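Local coordinates for protein ParA (Salmonella enterica subsp. enterica serovar Newport str. SL317, PDB 3EZF) that probably binds and hydrolyses ATP to partition a plasmid or plasmid-prophage, and in its ADP-bound state regulates transcription by binding DNA, at residues Thr88-Ile93 and Arg144-Ile149; Ser110-Phe115 and Glu396-Glu401; Asn239-Val244 and Ile251-Gly256. All coordinates share one frame; numbering follows the deposited sequence.

Interaction 1. Residues Thr88-Ile93 and Arg144-Ile149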
# COMPACT_ATOMS: atom_id res chain seq x y z
N THR A 88 -17.86 33.32 -2.04
CA THR A 88 -16.91 32.22 -2.05
C THR A 88 -16.20 32.10 -0.72
O THR A 88 -16.29 32.98 0.13
CB THR A 88 -15.82 32.44 -3.08
OG1 THR A 88 -15.06 33.60 -2.70
CG2 THR A 88 -16.42 32.62 -4.45
N ILE A 89 -15.47 31.00 -0.54
CA ILE A 89 -14.73 30.77 0.69
C ILE A 89 -13.89 32.01 1.01
O ILE A 89 -13.68 32.32 2.18
CB ILE A 89 -13.76 29.55 0.56
CG1 ILE A 89 -14.55 28.26 0.31
CG2 ILE A 89 -12.91 29.43 1.82
CD1 ILE A 89 -15.41 27.85 1.46
N GLN A 90 -13.43 32.72 -0.02
CA GLN A 90 -12.61 33.91 0.20
C GLN A 90 -13.44 35.10 0.61
O GLN A 90 -13.03 35.88 1.46
CB GLN A 90 -11.79 34.30 -1.04
CG GLN A 90 -10.28 34.04 -0.92
CD GLN A 90 -9.63 34.73 0.27
OE1 GLN A 90 -8.76 34.16 0.93
NE2 GLN A 90 -10.04 35.95 0.55
N ASN A 91 -14.60 35.24 -0.03
CA ASN A 91 -15.53 36.32 0.30
C ASN A 91 -15.87 36.24 1.79
O ASN A 91 -15.77 37.24 2.52
CB ASN A 91 -16.80 36.19 -0.54
CG ASN A 91 -16.54 36.37 -2.03
OD1 ASN A 91 -17.45 36.24 -2.86
ND2 ASN A 91 -15.30 36.67 -2.38
N VAL A 92 -16.25 35.04 2.24
CA VAL A 92 -16.58 34.79 3.64
C VAL A 92 -15.39 35.12 4.55
O VAL A 92 -15.56 35.76 5.60
CB VAL A 92 -16.96 33.30 3.86
CG1 VAL A 92 -17.22 33.03 5.35
CG2 VAL A 92 -18.20 32.97 3.04
N ILE A 93 -14.20 34.68 4.16
CA ILE A 93 -13.00 34.95 4.94
C ILE A 93 -12.73 36.44 4.98
O ILE A 93 -12.30 36.98 5.99
CB ILE A 93 -11.78 34.26 4.33
CG1 ILE A 93 -11.93 32.75 4.49
CG2 ILE A 93 -10.50 34.79 4.98
CD1 ILE A 93 -10.91 31.95 3.74
N ARG A 144 -13.38 31.11 9.55
CA ARG A 144 -12.92 32.31 10.25
C ARG A 144 -11.44 32.22 10.58
O ARG A 144 -10.83 33.19 11.02
CB ARG A 144 -13.68 32.45 11.56
CG ARG A 144 -13.71 31.16 12.35
CD ARG A 144 -14.06 31.40 13.79
NE ARG A 144 -13.04 32.23 14.42
CZ ARG A 144 -13.03 32.53 15.71
NH1 ARG A 144 -13.99 32.05 16.49
NH2 ARG A 144 -12.05 33.30 16.20
N HIS A 145 -10.86 31.03 10.40
CA HIS A 145 -9.45 30.82 10.70
C HIS A 145 -8.55 31.06 9.50
O HIS A 145 -7.35 31.25 9.66
CB HIS A 145 -9.20 29.41 11.23
CG HIS A 145 -9.92 29.10 12.51
ND1 HIS A 145 -9.74 29.83 13.65
CD2 HIS A 145 -10.81 28.12 12.81
CE1 HIS A 145 -10.50 29.33 14.62
NE2 HIS A 145 -11.16 28.30 14.13
N ASP A 146 -9.11 31.05 8.30
CA ASP A 146 -8.32 31.26 7.08
C ASP A 146 -7.12 30.32 7.19
O ASP A 146 -5.99 30.73 6.97
CB ASP A 146 -7.83 32.71 7.01
CG ASP A 146 -7.45 33.14 5.60
OD1 ASP A 146 -7.32 32.26 4.72
OD2 ASP A 146 -7.27 34.35 5.37
N LEU A 147 -7.39 29.07 7.55
CA LEU A 147 -6.36 28.05 7.71
C LEU A 147 -5.47 27.83 6.48
O LEU A 147 -5.96 27.75 5.35
CB LEU A 147 -7.02 26.73 8.12
CG LEU A 147 -6.75 26.21 9.53
CD1 LEU A 147 -6.77 27.35 10.53
CD2 LEU A 147 -7.77 25.13 9.89
N ARG A 148 -4.17 27.75 6.72
CA ARG A 148 -3.17 27.52 5.67
C ARG A 148 -2.54 26.16 5.98
O ARG A 148 -1.78 26.02 6.94
CB ARG A 148 -2.09 28.58 5.72
CG ARG A 148 -2.58 30.00 5.52
CD ARG A 148 -1.45 30.97 5.83
NE ARG A 148 -0.90 30.74 7.17
CZ ARG A 148 0.14 31.39 7.68
NH1 ARG A 148 0.77 32.31 6.96
NH2 ARG A 148 0.54 31.12 8.91
N ILE A 149 -2.86 25.16 5.15
CA ILE A 149 -2.42 23.79 5.34
C ILE A 149 -1.48 23.23 4.27
O ILE A 149 -1.72 23.37 3.05
CB ILE A 149 -3.66 22.87 5.43
CG1 ILE A 149 -4.58 23.37 6.54
CG2 ILE A 149 -3.23 21.43 5.69
CD1 ILE A 149 -5.81 22.50 6.80
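Ile93 lays two methyl groups against the carboxylate of Asp146, one to each oxygen. Ile93 CG2 stands 3.3 Å from Asp146 OD2, and Ile93 CD1, at the far end of the same side chain, lies 3.7 Å from Asp146 OD1. The two side chains cross at about a right angle, and the isoleucine sets hydrocarbon against the acid, with no hydrogen bond between them. With chi1 at -68° CG2 is anti to the backbone N of Ile93, and the extended outer bond carries CD1 on to the second oxygen. Asp146 takes up a left-handed helical backbone conformation just after the 3-10 turn at Arg144 and His145. Its charge is met from elsewhere: Lys103 forms a salt bridge to OD2 and Arg137 one to OD1. That pairing would be expected to keep the acid ionised even beside the apolar Ile93. Further back, the helix is started by a capping box, in which Asn91 N donates to Thr88 OG1 (3.2 Å) and Thr88 N returns a bond to Asn91 OD1 (3.1 Å). The contact joins helix 89-98 of the helix-turn-helix part of the chain to the loop leading into strand 149-153 of the nucleotide-binding fold. Helix 129-138 packs against both sides, its Arg137 touching Ile89 and Ile93 while bonding Asp146, and strand 43-44 meets helix 89-98 through Phe44.

Interaction 2. Residues Ser110-Phe115 and Glu396-Glu401. With SO4 (sulfate ion), chain C.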
# COMPACT_ATOMS: atom_id res chain seq x y z
N SER A 110 4.22 30.22 14.13
CA SER A 110 4.01 29.38 12.96
C SER A 110 4.79 28.05 12.80
O SER A 110 5.93 27.89 13.21
CB SER A 110 4.15 30.23 11.71
OG SER A 110 2.90 30.47 11.11
N PRO A 111 4.01 27.11 12.17
CA PRO A 111 4.27 25.67 11.87
C PRO A 111 3.92 24.62 12.93
O PRO A 111 4.77 24.22 13.72
CB PRO A 111 5.74 25.70 11.51
CG PRO A 111 5.54 26.68 10.44
CD PRO A 111 4.07 26.97 10.69
N TYR A 112 2.70 24.20 12.98
CA TYR A 112 2.31 23.13 13.85
C TYR A 112 2.44 21.89 12.95
O TYR A 112 1.63 21.69 12.05
CB TYR A 112 0.89 23.29 14.45
CG TYR A 112 0.73 22.39 15.62
CD1 TYR A 112 -0.08 21.25 15.58
CD2 TYR A 112 1.45 22.64 16.80
CE1 TYR A 112 -0.15 20.37 16.68
CE2 TYR A 112 1.41 21.76 17.89
CZ TYR A 112 0.61 20.63 17.82
OH TYR A 112 0.57 19.76 18.88
N VAL A 113 3.46 21.05 13.17
CA VAL A 113 3.68 19.88 12.33
C VAL A 113 3.03 18.60 12.85
O VAL A 113 3.33 18.13 13.95
CB VAL A 113 5.19 19.65 12.12
CG1 VAL A 113 5.42 18.49 11.18
CG2 VAL A 113 5.81 20.89 11.57
N ILE A 114 2.15 18.04 12.02
CA ILE A 114 1.40 16.83 12.35
C ILE A 114 1.86 15.58 11.60
O ILE A 114 1.68 15.47 10.40
CB ILE A 114 -0.08 17.08 12.07
CG1 ILE A 114 -0.59 18.20 12.98
CG2 ILE A 114 -0.86 15.80 12.24
CD1 ILE A 114 -1.42 19.25 12.27
N PHE A 115 2.46 14.64 12.32
CA PHE A 115 2.92 13.41 11.70
C PHE A 115 1.77 12.43 11.67
O PHE A 115 1.36 11.93 12.72
CB PHE A 115 4.07 12.81 12.52
CG PHE A 115 4.63 11.56 11.92
CD1 PHE A 115 5.74 11.60 11.09
CD2 PHE A 115 3.99 10.34 12.13
CE1 PHE A 115 6.22 10.44 10.47
CE2 PHE A 115 4.45 9.18 11.52
CZ PHE A 115 5.57 9.23 10.68
N GLU A 396 -6.17 22.62 19.27
CA GLU A 396 -6.26 23.86 20.06
C GLU A 396 -6.11 23.60 21.55
O GLU A 396 -5.40 24.34 22.24
CB GLU A 396 -7.57 24.59 19.76
CG GLU A 396 -7.66 25.09 18.32
CD GLU A 396 -6.40 25.82 17.87
OE1 GLU A 396 -6.16 26.95 18.34
OE2 GLU A 396 -5.65 25.26 17.04
N PHE A 397 -6.76 22.55 22.04
CA PHE A 397 -6.68 22.20 23.45
C PHE A 397 -5.23 21.90 23.77
O PHE A 397 -4.59 22.58 24.57
CB PHE A 397 -7.50 20.95 23.74
CG PHE A 397 -7.24 20.35 25.11
CD1 PHE A 397 -7.56 21.06 26.26
CD2 PHE A 397 -6.65 19.10 25.24
CE1 PHE A 397 -7.30 20.52 27.51
CE2 PHE A 397 -6.38 18.55 26.48
CZ PHE A 397 -6.71 19.26 27.62
N VAL A 398 -4.73 20.85 23.11
CA VAL A 398 -3.37 20.39 23.28
C VAL A 398 -2.34 21.49 23.08
O VAL A 398 -1.34 21.57 23.79
CB VAL A 398 -3.10 19.25 22.31
CG1 VAL A 398 -1.73 18.66 22.58
CG2 VAL A 398 -4.20 18.20 22.45
N ARG A 399 -2.59 22.35 22.09
CA ARG A 399 -1.69 23.45 21.80
C ARG A 399 -1.45 24.26 23.06
O ARG A 399 -0.42 24.91 23.22
CB ARG A 399 -2.29 24.32 20.71
CG ARG A 399 -2.09 23.80 19.31
CD ARG A 399 -0.83 24.37 18.72
NE ARG A 399 -1.10 25.01 17.44
CZ ARG A 399 -0.29 25.87 16.84
NH1 ARG A 399 0.86 26.21 17.41
NH2 ARG A 399 -0.61 26.41 15.67
N GLY A 400 -2.43 24.25 23.97
CA GLY A 400 -2.28 24.98 25.21
C GLY A 400 -1.62 24.13 26.29
O GLY A 400 -0.40 24.11 26.44
N GLU A 401 -2.46 23.40 27.03
CA GLU A 401 -1.99 22.55 28.12
C GLU A 401 -2.14 21.07 27.78
O GLU A 401 -1.11 20.38 27.66
CB GLU A 401 -2.73 22.88 29.41
CG GLU A 401 -2.56 24.32 29.88
CD GLU A 401 -3.31 24.61 31.16
OE1 GLU A 401 -3.97 23.68 31.69
OE2 GLU A 401 -3.23 25.75 31.65
S SO4 C . 2.94 25.07 20.23
O1 SO4 C . 3.68 26.12 20.96
O2 SO4 C . 2.81 23.88 21.09
O3 SO4 C . 3.68 24.71 19.00
O4 SO4 C . 1.60 25.57 19.88
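Arg399 NH1 donates a nearly straight hydrogen bond to O4 of a bound sulfate ion, at 2.7 Å with an N-H...O angle of 164°, while the same side chain lies over the ring of Tyr112. The sulfate sits at the edge of the guanidinium, near its plane, and also at the edge of the tyrosine ring, where its O3 is 3.8 Å from Tyr112 CD2. It probably came from the crystallisation liquor. The body of the contact is the pair of flat groups, whose planes are 23° apart. Arg399 CD lies over one face of the Tyr112 ring in a CH-pi contact, 3.8 Å from the ring centroid, and is displaced toward the rim, with Tyr112 CD2 its nearest ring atom at 3.4 Å. Beyond it, Arg399 NE stands 3.7 Å from Tyr112 CG, and Arg399 NH2 reaches back as far as Tyr112 CB. The two side chains therefore run past each other in opposite directions. Arg399 manages this by bending at chi2 and chi3, which folds its chain back across the ring. Here the C-terminal helix 378-400 meets the start of strand 112-116, a central strand of the parallel sheet of a P-loop NTPase fold and the one that leads into the P-loop. Val398 supplies a looser approach, with its CG1 4.5 Å from Tyr112 OH. The guanidinium is held from the loop before strand 112-116 as well: Arg399 NH2 bonds Tyr104 OH, which also pairs with Glu396 OE2, while Glu396 OE1 is taken by His108. Tyr112 rests on Phe250 and Leu272 of the two flanking strands and on Ala312 of the strand beyond, which Val398 touches as well.

Interaction 3. Residues Asn239-Val244 and Ile251-Gly256. Unlike the reference sequence in segment 239-244: Asn239 (reference Lys), Asp242 (reference Glu).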
# COMPACT_ATOMS: atom_id res chain seq x y z
N ASN A 239 15.55 21.79 5.83
CA ASN A 239 15.52 22.14 4.42
C ASN A 239 14.16 22.39 3.78
O ASN A 239 14.09 22.86 2.64
CB ASN A 239 16.30 21.08 3.62
CG ASN A 239 17.78 21.06 3.97
OD1 ASN A 239 18.52 20.18 3.53
ND2 ASN A 239 18.22 22.03 4.77
N ILE A 240 13.08 22.09 4.49
CA ILE A 240 11.76 22.35 3.95
C ILE A 240 10.87 23.08 4.94
O ILE A 240 10.50 24.23 4.72
CB ILE A 240 11.03 21.04 3.49
CG1 ILE A 240 11.74 20.44 2.26
CG2 ILE A 240 9.55 21.36 3.17
CD1 ILE A 240 11.14 19.17 1.73
N ILE A 241 10.57 22.40 6.05
CA ILE A 241 9.70 22.93 7.10
C ILE A 241 10.10 24.29 7.63
O ILE A 241 9.31 25.23 7.57
CB ILE A 241 9.57 21.92 8.29
CG1 ILE A 241 8.64 20.77 7.88
CG2 ILE A 241 9.01 22.62 9.53
CD1 ILE A 241 8.50 19.68 8.90
N ASP A 242 11.31 24.42 8.16
CA ASP A 242 11.75 25.71 8.67
C ASP A 242 11.86 26.75 7.56
O ASP A 242 11.81 27.95 7.83
CB ASP A 242 13.08 25.59 9.42
CG ASP A 242 12.90 25.42 10.92
OD1 ASP A 242 11.77 25.63 11.41
OD2 ASP A 242 13.88 25.08 11.63
N ARG A 243 11.99 26.32 6.31
CA ARG A 243 12.11 27.27 5.21
C ARG A 243 10.76 27.80 4.71
O ARG A 243 10.72 28.75 3.91
CB ARG A 243 12.89 26.64 4.05
CG ARG A 243 14.24 26.07 4.45
CD ARG A 243 15.35 26.48 3.51
NE ARG A 243 16.26 27.43 4.15
CZ ARG A 243 17.31 27.11 4.91
NH1 ARG A 243 17.61 25.84 5.16
NH2 ARG A 243 18.05 28.08 5.45
N VAL A 244 9.67 27.19 5.15
CA VAL A 244 8.32 27.64 4.77
C VAL A 244 7.48 27.92 6.02
O VAL A 244 6.26 28.09 5.96
CB VAL A 244 7.57 26.59 3.92
CG1 VAL A 244 8.40 26.21 2.73
CG2 VAL A 244 7.20 25.38 4.76
N ILE A 251 1.07 21.74 9.06
CA ILE A 251 1.90 21.02 8.09
C ILE A 251 1.81 19.53 8.40
O ILE A 251 2.31 19.08 9.43
CB ILE A 251 3.39 21.47 8.14
CG1 ILE A 251 3.54 22.90 7.63
CG2 ILE A 251 4.25 20.52 7.31
CD1 ILE A 251 4.97 23.36 7.56
N PHE A 252 1.16 18.76 7.53
CA PHE A 252 1.02 17.32 7.74
C PHE A 252 2.12 16.55 7.05
O PHE A 252 2.65 16.99 6.04
CB PHE A 252 -0.32 16.80 7.23
CG PHE A 252 -1.49 17.18 8.08
CD1 PHE A 252 -2.14 18.40 7.89
CD2 PHE A 252 -1.93 16.34 9.09
CE1 PHE A 252 -3.20 18.78 8.69
CE2 PHE A 252 -3.00 16.71 9.90
CZ PHE A 252 -3.64 17.93 9.70
N ILE A 253 2.45 15.38 7.59
CA ILE A 253 3.48 14.55 7.00
C ILE A 253 2.98 13.12 6.78
O ILE A 253 2.50 12.48 7.72
CB ILE A 253 4.72 14.53 7.87
CG1 ILE A 253 5.33 15.93 7.85
CG2 ILE A 253 5.75 13.53 7.33
CD1 ILE A 253 6.33 16.16 8.91
N ASP A 254 3.13 12.65 5.54
CA ASP A 254 2.70 11.32 5.09
C ASP A 254 3.84 10.38 4.75
O ASP A 254 4.68 10.72 3.92
CB ASP A 254 1.84 11.48 3.85
CG ASP A 254 0.41 11.17 4.10
OD1 ASP A 254 -0.07 11.40 5.23
OD2 ASP A 254 -0.25 10.72 3.15
N THR A 255 3.86 9.19 5.36
CA THR A 255 4.89 8.18 5.06
C THR A 255 4.40 6.76 5.26
O THR A 255 3.53 6.51 6.09
CB THR A 255 6.11 8.29 5.95
OG1 THR A 255 6.44 9.66 6.17
CG2 THR A 255 7.29 7.58 5.27
N GLY A 256 4.98 5.83 4.50
CA GLY A 256 4.63 4.43 4.63
C GLY A 256 5.29 3.91 5.90
O GLY A 256 5.95 4.68 6.60
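Ile241, Ile251 and Ile253 share one shape: CG1 beside the backbone N, CG2 anti to it, and an outer bond that is extended, which sends each CD1 well out from its backbone. In Ile241 and Ile253 this brings the two terminal methyls together, with Ile241 CD1 4.1 Å from Ile253 CD1 and the side chains crossing at about a right angle. The setting is the P-loop NTPase fold, where helix 235-241 is the last helix on the connection from strand 203-206 to strand 250-254, and its end packs on one face of the parallel sheet. Ile251 and Ile253, two apart on the strand, both point toward it; Phe252 between them serves the other face, against Ile149 and Ile114. Ile241 also meets Ile251 more loosely, with Ile241 CG1 4.4 Å from Ile251 CG2. Ile241 to Val244 form a type I turn, closed by a bond from Val244 N to Ile241 O (3.1 Å). That turn brings a second apolar side chain back to the sheet. Leu236 adds to the apolar packing, touching both Ile241 and Ile253, and Ile152 of the adjacent strand lies against Ile251. In Val244, chi1 of -54° places CG2 between the backbone N and the carbonyl carbon, and from there it reaches Ile251 CD1 at 4.1 Å.

Interactions 2 and 3 meet in the central sheet, their centres 15 Å apart: strands 112-116 and 250-254 are parallel neighbours, and Ile114 N probably bonds Ile251 O at 2.8 Å. Interaction 1 lies farther out, about 20 Å from the centre of interaction 2 and 22 Å from that of interaction 3. It reaches the former through a weak bond from Arg148 NH2 to Ser110 OG, and the latter where Ile149 CG2 packs 3.9 Å from Phe252 CD1. Along the chain, interaction 3 is nested within the loop closed by interaction 2. Strand 112-116 runs into the P-loop, and Asp254, in the same strand as Ile251, probably belongs to the nucleotide site.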